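Local coordinates for putative tetR-family transcriptional regulatory protein (Streptomyces coelicolor, PDB 2DG8) that probably regulates transcription as a dimeric TetR-family protein, binding DNA through a helix-turn-helix motif, at residues H125-M128 with R129-V133; H138-P141 with G142-R145; A149-E152 with G153-H157. All blocks are in the same frame, centred on the assembly; numbering follows the deposited sequence.

Interaction 1: H125-M128 with R129-V133; sequences HEWM and RRSRV
Between H125 and R132 the main chain is regular alpha helix: the carbonyls of H125, E126, W127 and M128 each accept from the amide four residues on, R129 N lying 3.0 Å from H125 O. S131 adds a second grip on one of them. Set beside its backbone N (chi1 -62°), S131 OG folds back to W127 O at 3.0 Å and meets it from above the carbonyl plane. A water joins the S131 hydroxyl to the W127 indole, donating to S131 OG at 2.7 Å and accepting from W127 NE1 at 3.0 Å. Elsewhere on the helix surface, E126 and R129 run side by side, with E126 OE1 2.7 Å from R129 NH1. The carboxylate lies over one face of the guanidinium, the planes 85° apart, making this a salt bridge of charges with no N-H aimed at the oxygen. R132 curls back past M128, and R132 NH2 donates a hydrogen bond to another water at 2.9 Å. That water donates to H125 O and sits over the centre of the imidazole face of H125. R130 reaches out to a salt bridge with D66, while H125 ND1 is hydrogen-bonded to R162 N of the second subunit. W127 is wedged between helices 53-77 and 101-116, and M128, S131 and R132 lean on D148 of helix 141-159.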
loop_
_atom_site.group_PDB
_atom_site.type_symbol
_atom_site.label_atom_id
_atom_site.label_comp_id
_atom_site.label_asym_id
_atom_site.label_seq_id
_atom_site.Cartn_x
_atom_site.Cartn_y
_atom_site.Cartn_z
ATOM N N HIS A 125 9.203 -7.098 6.358
ATOM C CA HIS A 125 10.653 -6.905 6.307
ATOM C C HIS A 125 11.308 -8.072 5.563
ATOM O O HIS A 125 12.196 -7.875 4.731
ATOM C CB HIS A 125 11.240 -6.825 7.720
ATOM C CG HIS A 125 12.666 -6.365 7.757
ATOM N ND1 HIS A 125 13.020 -5.045 7.952
ATOM C CD2 HIS A 125 13.827 -7.044 7.604
ATOM C CE1 HIS A 125 14.334 -4.933 7.920
ATOM N NE2 HIS A 125 14.850 -6.134 7.708
ATOM N N GLU A 126 10.867 -9.287 5.874
ATOM C CA GLU A 126 11.402 -10.491 5.242
ATOM C C GLU A 126 10.975 -10.552 3.775
ATOM O O GLU A 126 11.693 -11.083 2.928
ATOM C CB GLU A 126 10.908 -11.732 5.994
ATOM C CG GLU A 126 11.321 -13.060 5.383
ATOM C CD GLU A 126 12.823 -13.263 5.350
ATOM O OE1 GLU A 126 13.558 -12.447 5.956
ATOM O OE2 GLU A 126 13.268 -14.250 4.718
ATOM N N TRP A 127 9.802 -9.999 3.481
ATOM C CA TRP A 127 9.291 -9.961 2.110
ATOM C C TRP A 127 10.193 -9.021 1.283
ATOM O O TRP A 127 10.690 -9.383 0.218
ATOM C CB TRP A 127 7.835 -9.448 2.110
ATOM C CG TRP A 127 7.134 -9.517 0.777
ATOM C CD1 TRP A 127 7.640 -10.009 -0.392
ATOM C CD2 TRP A 127 5.810 -9.050 0.473
ATOM N NE1 TRP A 127 6.719 -9.876 -1.407
ATOM C CE2 TRP A 127 5.588 -9.288 -0.907
ATOM C CE3 TRP A 127 4.792 -8.453 1.230
ATOM C CZ2 TRP A 127 4.388 -8.946 -1.548
ATOM C CZ3 TRP A 127 3.594 -8.114 0.596
ATOM C CH2 TRP A 127 3.406 -8.362 -0.786
ATOM N N MET A 128 10.422 -7.820 1.795
ATOM C CA MET A 128 11.262 -6.854 1.091
ATOM C C MET A 128 12.679 -7.378 0.883
ATOM O O MET A 128 13.299 -7.114 -0.143
ATOM C CB MET A 128 11.316 -5.533 1.863
ATOM C CG MET A 128 9.998 -4.781 1.910
ATOM S SD MET A 128 10.170 -3.190 2.753
ATOM C CE MET A 128 10.085 -3.680 4.448
ATOM N N ARG A 129 13.182 -8.127 1.856
ATOM C CA ARG A 129 14.529 -8.671 1.779
ATOM C C ARG A 129 14.671 -9.705 0.668
ATOM O O ARG A 129 15.658 -9.712 -0.056
ATOM C CB ARG A 129 14.921 -9.307 3.117
ATOM C CG ARG A 129 16.404 -9.614 3.242
ATOM C CD ARG A 129 16.630 -10.814 4.150
ATOM N NE ARG A 129 16.382 -12.054 3.422
ATOM C CZ ARG A 129 16.117 -13.220 3.997
ATOM N NH1 ARG A 129 16.059 -13.311 5.319
ATOM N NH2 ARG A 129 15.910 -14.296 3.251
ATOM N N ARG A 130 13.689 -10.589 0.544
ATOM C CA ARG A 130 13.732 -11.623 -0.486
ATOM C C ARG A 130 13.553 -11.013 -1.880
ATOM O O ARG A 130 14.139 -11.483 -2.863
ATOM C CB ARG A 130 12.657 -12.668 -0.201
ATOM C CG ARG A 130 12.801 -13.283 1.185
ATOM C CD ARG A 130 12.797 -14.797 1.114
ATOM N NE ARG A 130 11.465 -15.328 0.846
ATOM C CZ ARG A 130 11.235 -16.512 0.287
ATOM N NH1 ARG A 130 9.993 -16.919 0.084
ATOM N NH2 ARG A 130 12.248 -17.282 -0.089
ATOM N N SER A 131 12.741 -9.966 -1.960
ATOM C CA SER A 131 12.530 -9.279 -3.232
ATOM C C SER A 131 13.885 -8.737 -3.683
ATOM O O SER A 131 14.302 -8.925 -4.829
ATOM C CB SER A 131 11.561 -8.109 -3.054
ATOM O OG SER A 131 10.292 -8.556 -2.622
ATOM N N ARG A 132 14.575 -8.076 -2.758
ATOM C CA ARG A 132 15.871 -7.484 -3.057
ATOM C C ARG A 132 16.908 -8.513 -3.479
ATOM O O ARG A 132 17.778 -8.220 -4.297
ATOM C CB ARG A 132 16.391 -6.688 -1.854
ATOM C CG ARG A 132 15.552 -5.465 -1.510
ATOM C CD ARG A 132 16.358 -4.471 -0.672
ATOM N NE ARG A 132 16.942 -5.082 0.521
ATOM C CZ ARG A 132 16.312 -5.228 1.681
ATOM N NH1 ARG A 132 16.934 -5.800 2.703
ATOM N NH2 ARG A 132 15.065 -4.791 1.827
ATOM N N VAL A 133 16.821 -9.718 -2.930
ATOM C CA VAL A 133 17.773 -10.757 -3.294
ATOM C C VAL A 133 17.735 -10.944 -4.813
ATOM O O VAL A 133 18.758 -10.812 -5.491
ATOM C CB VAL A 133 17.448 -12.101 -2.584
ATOM C CG1 VAL A 133 18.374 -13.197 -3.087
ATOM C CG2 VAL A 133 17.611 -11.945 -1.071
HETATM O O HOH W 1 13.977 -5.523 4.460
HETATM O O HOH W 2 8.313 -9.941 -3.893
#

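Interaction 2: H138-P141 with G142-R145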
loop_
_atom_site.group_PDB
_atom_site.type_symbol
_atom_site.label_atom_id
_atom_site.label_comp_id
_atom_site.label_asym_id
_atom_site.label_seq_id
_atom_site.Cartn_x
_atom_site.Cartn_y
_atom_site.Cartn_z
ATOM N N HIS A 138 21.028 -8.617 -10.506
ATOM C CA HIS A 138 21.293 -7.780 -11.669
ATOM C C HIS A 138 21.775 -6.376 -11.333
ATOM O O HIS A 138 22.451 -5.748 -12.141
ATOM C CB HIS A 138 20.043 -7.666 -12.546
ATOM C CG HIS A 138 19.522 -8.978 -13.043
ATOM N ND1 HIS A 138 18.637 -9.750 -12.321
ATOM C CD2 HIS A 138 19.747 -9.644 -14.199
ATOM C CE1 HIS A 138 18.336 -10.834 -13.014
ATOM N NE2 HIS A 138 18.996 -10.794 -14.158
ATOM N N PHE A 139 21.419 -5.879 -10.153
ATOM C CA PHE A 139 21.813 -4.535 -9.746
ATOM C C PHE A 139 22.511 -4.567 -8.400
ATOM O O PHE A 139 22.323 -5.505 -7.623
ATOM C CB PHE A 139 20.578 -3.632 -9.647
ATOM C CG PHE A 139 19.739 -3.605 -10.899
ATOM C CD1 PHE A 139 20.093 -2.796 -11.974
ATOM C CD2 PHE A 139 18.616 -4.419 -11.015
ATOM C CE1 PHE A 139 19.341 -2.800 -13.148
ATOM C CE2 PHE A 139 17.858 -4.433 -12.182
ATOM C CZ PHE A 139 18.222 -3.623 -13.251
ATOM N N ASP A 140 23.309 -3.538 -8.124
ATOM C CA ASP A 140 24.021 -3.442 -6.854
ATOM C C ASP A 140 22.997 -3.287 -5.723
ATOM O O ASP A 140 21.852 -2.900 -5.968
ATOM C CB ASP A 140 24.996 -2.256 -6.876
ATOM C CG ASP A 140 24.295 -0.911 -6.954
ATOM O OD1 ASP A 140 23.757 -0.452 -5.922
ATOM O OD2 ASP A 140 24.286 -0.308 -8.047
ATOM N N PRO A 141 23.396 -3.592 -4.475
ATOM C CA PRO A 141 22.528 -3.500 -3.293
ATOM C C PRO A 141 21.753 -2.193 -3.146
ATOM O O PRO A 141 20.557 -2.202 -2.867
ATOM C CB PRO A 141 23.496 -3.716 -2.138
ATOM C CG PRO A 141 24.514 -4.645 -2.734
ATOM C CD PRO A 141 24.751 -4.024 -4.088
ATOM N N GLY A 142 22.444 -1.072 -3.313
ATOM C CA GLY A 142 21.789 0.210 -3.179
ATOM C C GLY A 142 20.686 0.440 -4.200
ATOM O O GLY A 142 19.560 0.781 -3.837
ATOM N N THR A 143 20.997 0.255 -5.479
ATOM C CA THR A 143 19.987 0.483 -6.503
ATOM C C THR A 143 18.854 -0.526 -6.339
ATOM O O THR A 143 17.682 -0.201 -6.539
ATOM C CB THR A 143 20.578 0.380 -7.922
ATOM O OG1 THR A 143 20.824 -0.990 -8.245
ATOM C CG2 THR A 143 21.880 1.142 -7.999
ATOM N N ALA A 144 19.208 -1.750 -5.965
ATOM C CA ALA A 144 18.209 -2.792 -5.765
ATOM C C ALA A 144 17.196 -2.353 -4.707
ATOM O O ALA A 144 16.005 -2.640 -4.829
ATOM C CB ALA A 144 18.877 -4.086 -5.346
ATOM N N ARG A 145 17.669 -1.655 -3.679
ATOM C CA ARG A 145 16.787 -1.183 -2.621
ATOM C C ARG A 145 15.923 -0.034 -3.138
ATOM O O ARG A 145 14.713 0.005 -2.891
ATOM C CB ARG A 145 17.595 -0.718 -1.408
ATOM C CG ARG A 145 16.725 -0.307 -0.225
ATOM C CD ARG A 145 17.552 -0.009 1.020
ATOM N NE ARG A 145 18.057 -1.216 1.672
ATOM C CZ ARG A 145 17.452 -1.834 2.690
ATOM N NH1 ARG A 145 16.309 -1.365 3.180
ATOM N NH2 ARG A 145 18.001 -2.915 3.231
#
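D140 and T143 make the central pair here, where the loop after helix 121-135 turns into helix 141-159. D140 OD1 accepts from T143 N at 2.9 Å, and the bond is nearly straight at the hydrogen (169°). The amide comes to the oxygen from above the carboxylate plane. What brings OD1 there is the first torsion of D140: CG sits between the backbone N and the carbonyl carbon (chi1 66°), which swings the carboxylate over the start of the helix. The main-chain oxygen of the same residue is doubly held. A144 N reaches D140 O at 2.9 Å as the first regular helical bond, and T143 OG1 donates to D140 O at 3.1 Å, so the threonine meets D140 through both its amide and its hydroxyl. That hydroxyl also lies close to F139, the residue before D140, with F139 CB 3.0 Å from T143 OG1. One step on, R145 N to P141 O at 3.0 Å continues the helix.

Further out, the F139 ring turns away from the helix start and packs on A85 and R86 of helix 82-98 and on T178, while H138 NE2 bonds to A79 O. T143 touches R176 of the second subunit, and R145 touches L169 of that subunit. The positive end of the helix would probably stabilise the ionised carboxylate of D140. An aspartate N-cap followed by proline in the first turn, which has no amide hydrogen to leave without a partner, is a classic way to begin an alpha helix.

Interaction 3: A149-E152 with G153-H157; sequences ALIE and GLTLH
L150 and L154 meet one turn apart on helix 141-159, which together with helix 167-177 faces the second subunit. This is consistent with the four-helix dimer interface of TetR-family regulators, in which each subunit contributes two helices. L154 can be followed outward atom by atom. Its CB lies 3.5 Å from L150 O, the carbonyl that also accepts from L154 N at 2.8 Å. The chain then leaves with CG anti to the carbonyl carbon (chi1 -73°), heading back toward the preceding turn, and L154 CG still lies 3.5 Å from L150 O and comes 3.9 Å from L150 CD1. At the tip, L154 CD1 rests against L150 CG at 3.7 Å, the closest apolar approach between the two leucines, which cross at a slant. Beyond them, L150 packs on A173 and I177, L154 packs on T170 and V93, and L154 also meets A149 of the second subunit.

E152 points the other way, its carboxylate turned to partners outside the helix. There OE2 is hydrogen-bonded to Y111 OH, and OE1 to H157 NE2 of the second subunit; H157 returns the same bond to E152 of that subunit, giving a symmetric pair across the interface. G153 N completes an ordinary helical bond to A149 O at 3.0 Å. On the flank against helix 82-98, I151 sits on V89 and V93, and T155 on L96. I151 O is gripped twice: T155 N reaches it from one face of the carbonyl plane at 3.0 Å, and T155 OG1 from the opposite face at 2.6 Å.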
loop_
_atom_site.group_PDB
_atom_site.type_symbol
_atom_site.label_atom_id
_atom_site.label_comp_id
_atom_site.label_asym_id
_atom_site.label_seq_id
_atom_site.Cartn_x
_atom_site.Cartn_y
_atom_site.Cartn_z
ATOM N N ALA A 149 11.580 -0.043 -3.916
ATOM C CA ALA A 149 10.624 0.969 -3.482
ATOM C C ALA A 149 9.882 1.552 -4.686
ATOM O O ALA A 149 8.706 1.916 -4.579
ATOM C CB ALA A 149 11.335 2.084 -2.720
ATOM N N LEU A 150 10.569 1.653 -5.824
ATOM C CA LEU A 150 9.940 2.189 -7.032
ATOM C C LEU A 150 8.894 1.195 -7.520
ATOM O O LEU A 150 7.761 1.572 -7.834
ATOM C CB LEU A 150 10.977 2.432 -8.141
ATOM C CG LEU A 150 10.435 2.956 -9.478
ATOM C CD1 LEU A 150 9.771 4.317 -9.258
ATOM C CD2 LEU A 150 11.569 3.079 -10.502
ATOM N N ILE A 151 9.282 -0.075 -7.589
ATOM C CA ILE A 151 8.376 -1.130 -8.033
ATOM C C ILE A 151 7.112 -1.101 -7.176
ATOM O O ILE A 151 5.986 -1.206 -7.686
ATOM C CB ILE A 151 9.056 -2.530 -7.925
ATOM C CG1 ILE A 151 10.141 -2.656 -8.996
ATOM C CG2 ILE A 151 8.024 -3.647 -8.063
ATOM C CD1 ILE A 151 10.938 -3.936 -8.918
ATOM N N GLU A 152 7.312 -0.941 -5.872
ATOM C CA GLU A 152 6.204 -0.890 -4.927
ATOM C C GLU A 152 5.259 0.256 -5.289
ATOM O O GLU A 152 4.052 0.066 -5.404
ATOM C CB GLU A 152 6.742 -0.677 -3.510
ATOM C CG GLU A 152 5.702 -0.792 -2.425
ATOM C CD GLU A 152 5.368 -2.238 -2.108
ATOM O OE1 GLU A 152 6.298 -3.000 -1.759
ATOM O OE2 GLU A 152 4.181 -2.610 -2.210
ATOM N N GLY A 153 5.832 1.442 -5.466
ATOM C CA GLY A 153 5.048 2.619 -5.794
ATOM C C GLY A 153 4.378 2.625 -7.160
ATOM O O GLY A 153 3.233 3.059 -7.279
ATOM N N LEU A 154 5.085 2.160 -8.190
ATOM C CA LEU A 154 4.528 2.110 -9.543
ATOM C C LEU A 154 3.364 1.129 -9.595
ATOM O O LEU A 154 2.341 1.394 -10.214
ATOM C CB LEU A 154 5.603 1.686 -10.565
ATOM C CG LEU A 154 6.693 2.704 -10.942
ATOM C CD1 LEU A 154 7.772 2.041 -11.808
ATOM C CD2 LEU A 154 6.072 3.869 -11.690
ATOM N N THR A 155 3.532 -0.007 -8.933
ATOM C CA THR A 155 2.507 -1.042 -8.890
ATOM C C THR A 155 1.237 -0.500 -8.242
ATOM O O THR A 155 0.131 -0.646 -8.773
ATOM C CB THR A 155 3.008 -2.253 -8.075
ATOM O OG1 THR A 155 4.167 -2.813 -8.718
ATOM C CG2 THR A 155 1.927 -3.306 -7.956
ATOM N N LEU A 156 1.419 0.132 -7.089
ATOM C CA LEU A 156 0.326 0.695 -6.328
ATOM C C LEU A 156 -0.405 1.772 -7.110
ATOM O O LEU A 156 -1.631 1.794 -7.138
ATOM C CB LEU A 156 0.860 1.274 -5.017
ATOM C CG LEU A 156 -0.121 1.695 -3.918
ATOM C CD1 LEU A 156 -0.795 3.014 -4.279
ATOM C CD2 LEU A 156 -1.149 0.592 -3.711
ATOM N N HIS A 157 0.338 2.673 -7.744
ATOM C CA HIS A 157 -0.314 3.734 -8.493
ATOM C C HIS A 157 -1.023 3.253 -9.742
ATOM O O HIS A 157 -2.003 3.864 -10.157
ATOM C CB HIS A 157 0.672 4.851 -8.832
ATOM C CG HIS A 157 0.955 5.757 -7.677
ATOM N ND1 HIS A 157 1.583 6.975 -7.818
ATOM C CD2 HIS A 157 0.667 5.631 -6.359
ATOM C CE1 HIS A 157 1.667 7.562 -6.638
ATOM N NE2 HIS A 157 1.119 6.768 -5.736
#

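Overall arrangement
Going along the chain from the N terminus, the three contacts come in series, none nested in or crossing another, and each is local. Interaction 1 lies within helix 121-135, interaction 2 where the following loop becomes helix 141-159, and interaction 3 farther along that same helix. Interactions 1 and 2 meet where the two helices pack, the centres of the contacts about 12 Å apart; there R132 NH1 and R145 NH2 lie close, like charges 3.1 Å apart. Interactions 1 and 3 do not touch directly, their nearest atoms about 6 Å apart. All three also reach the second subunit, so helices 121-135 and 141-159 both take part in the dimer contact.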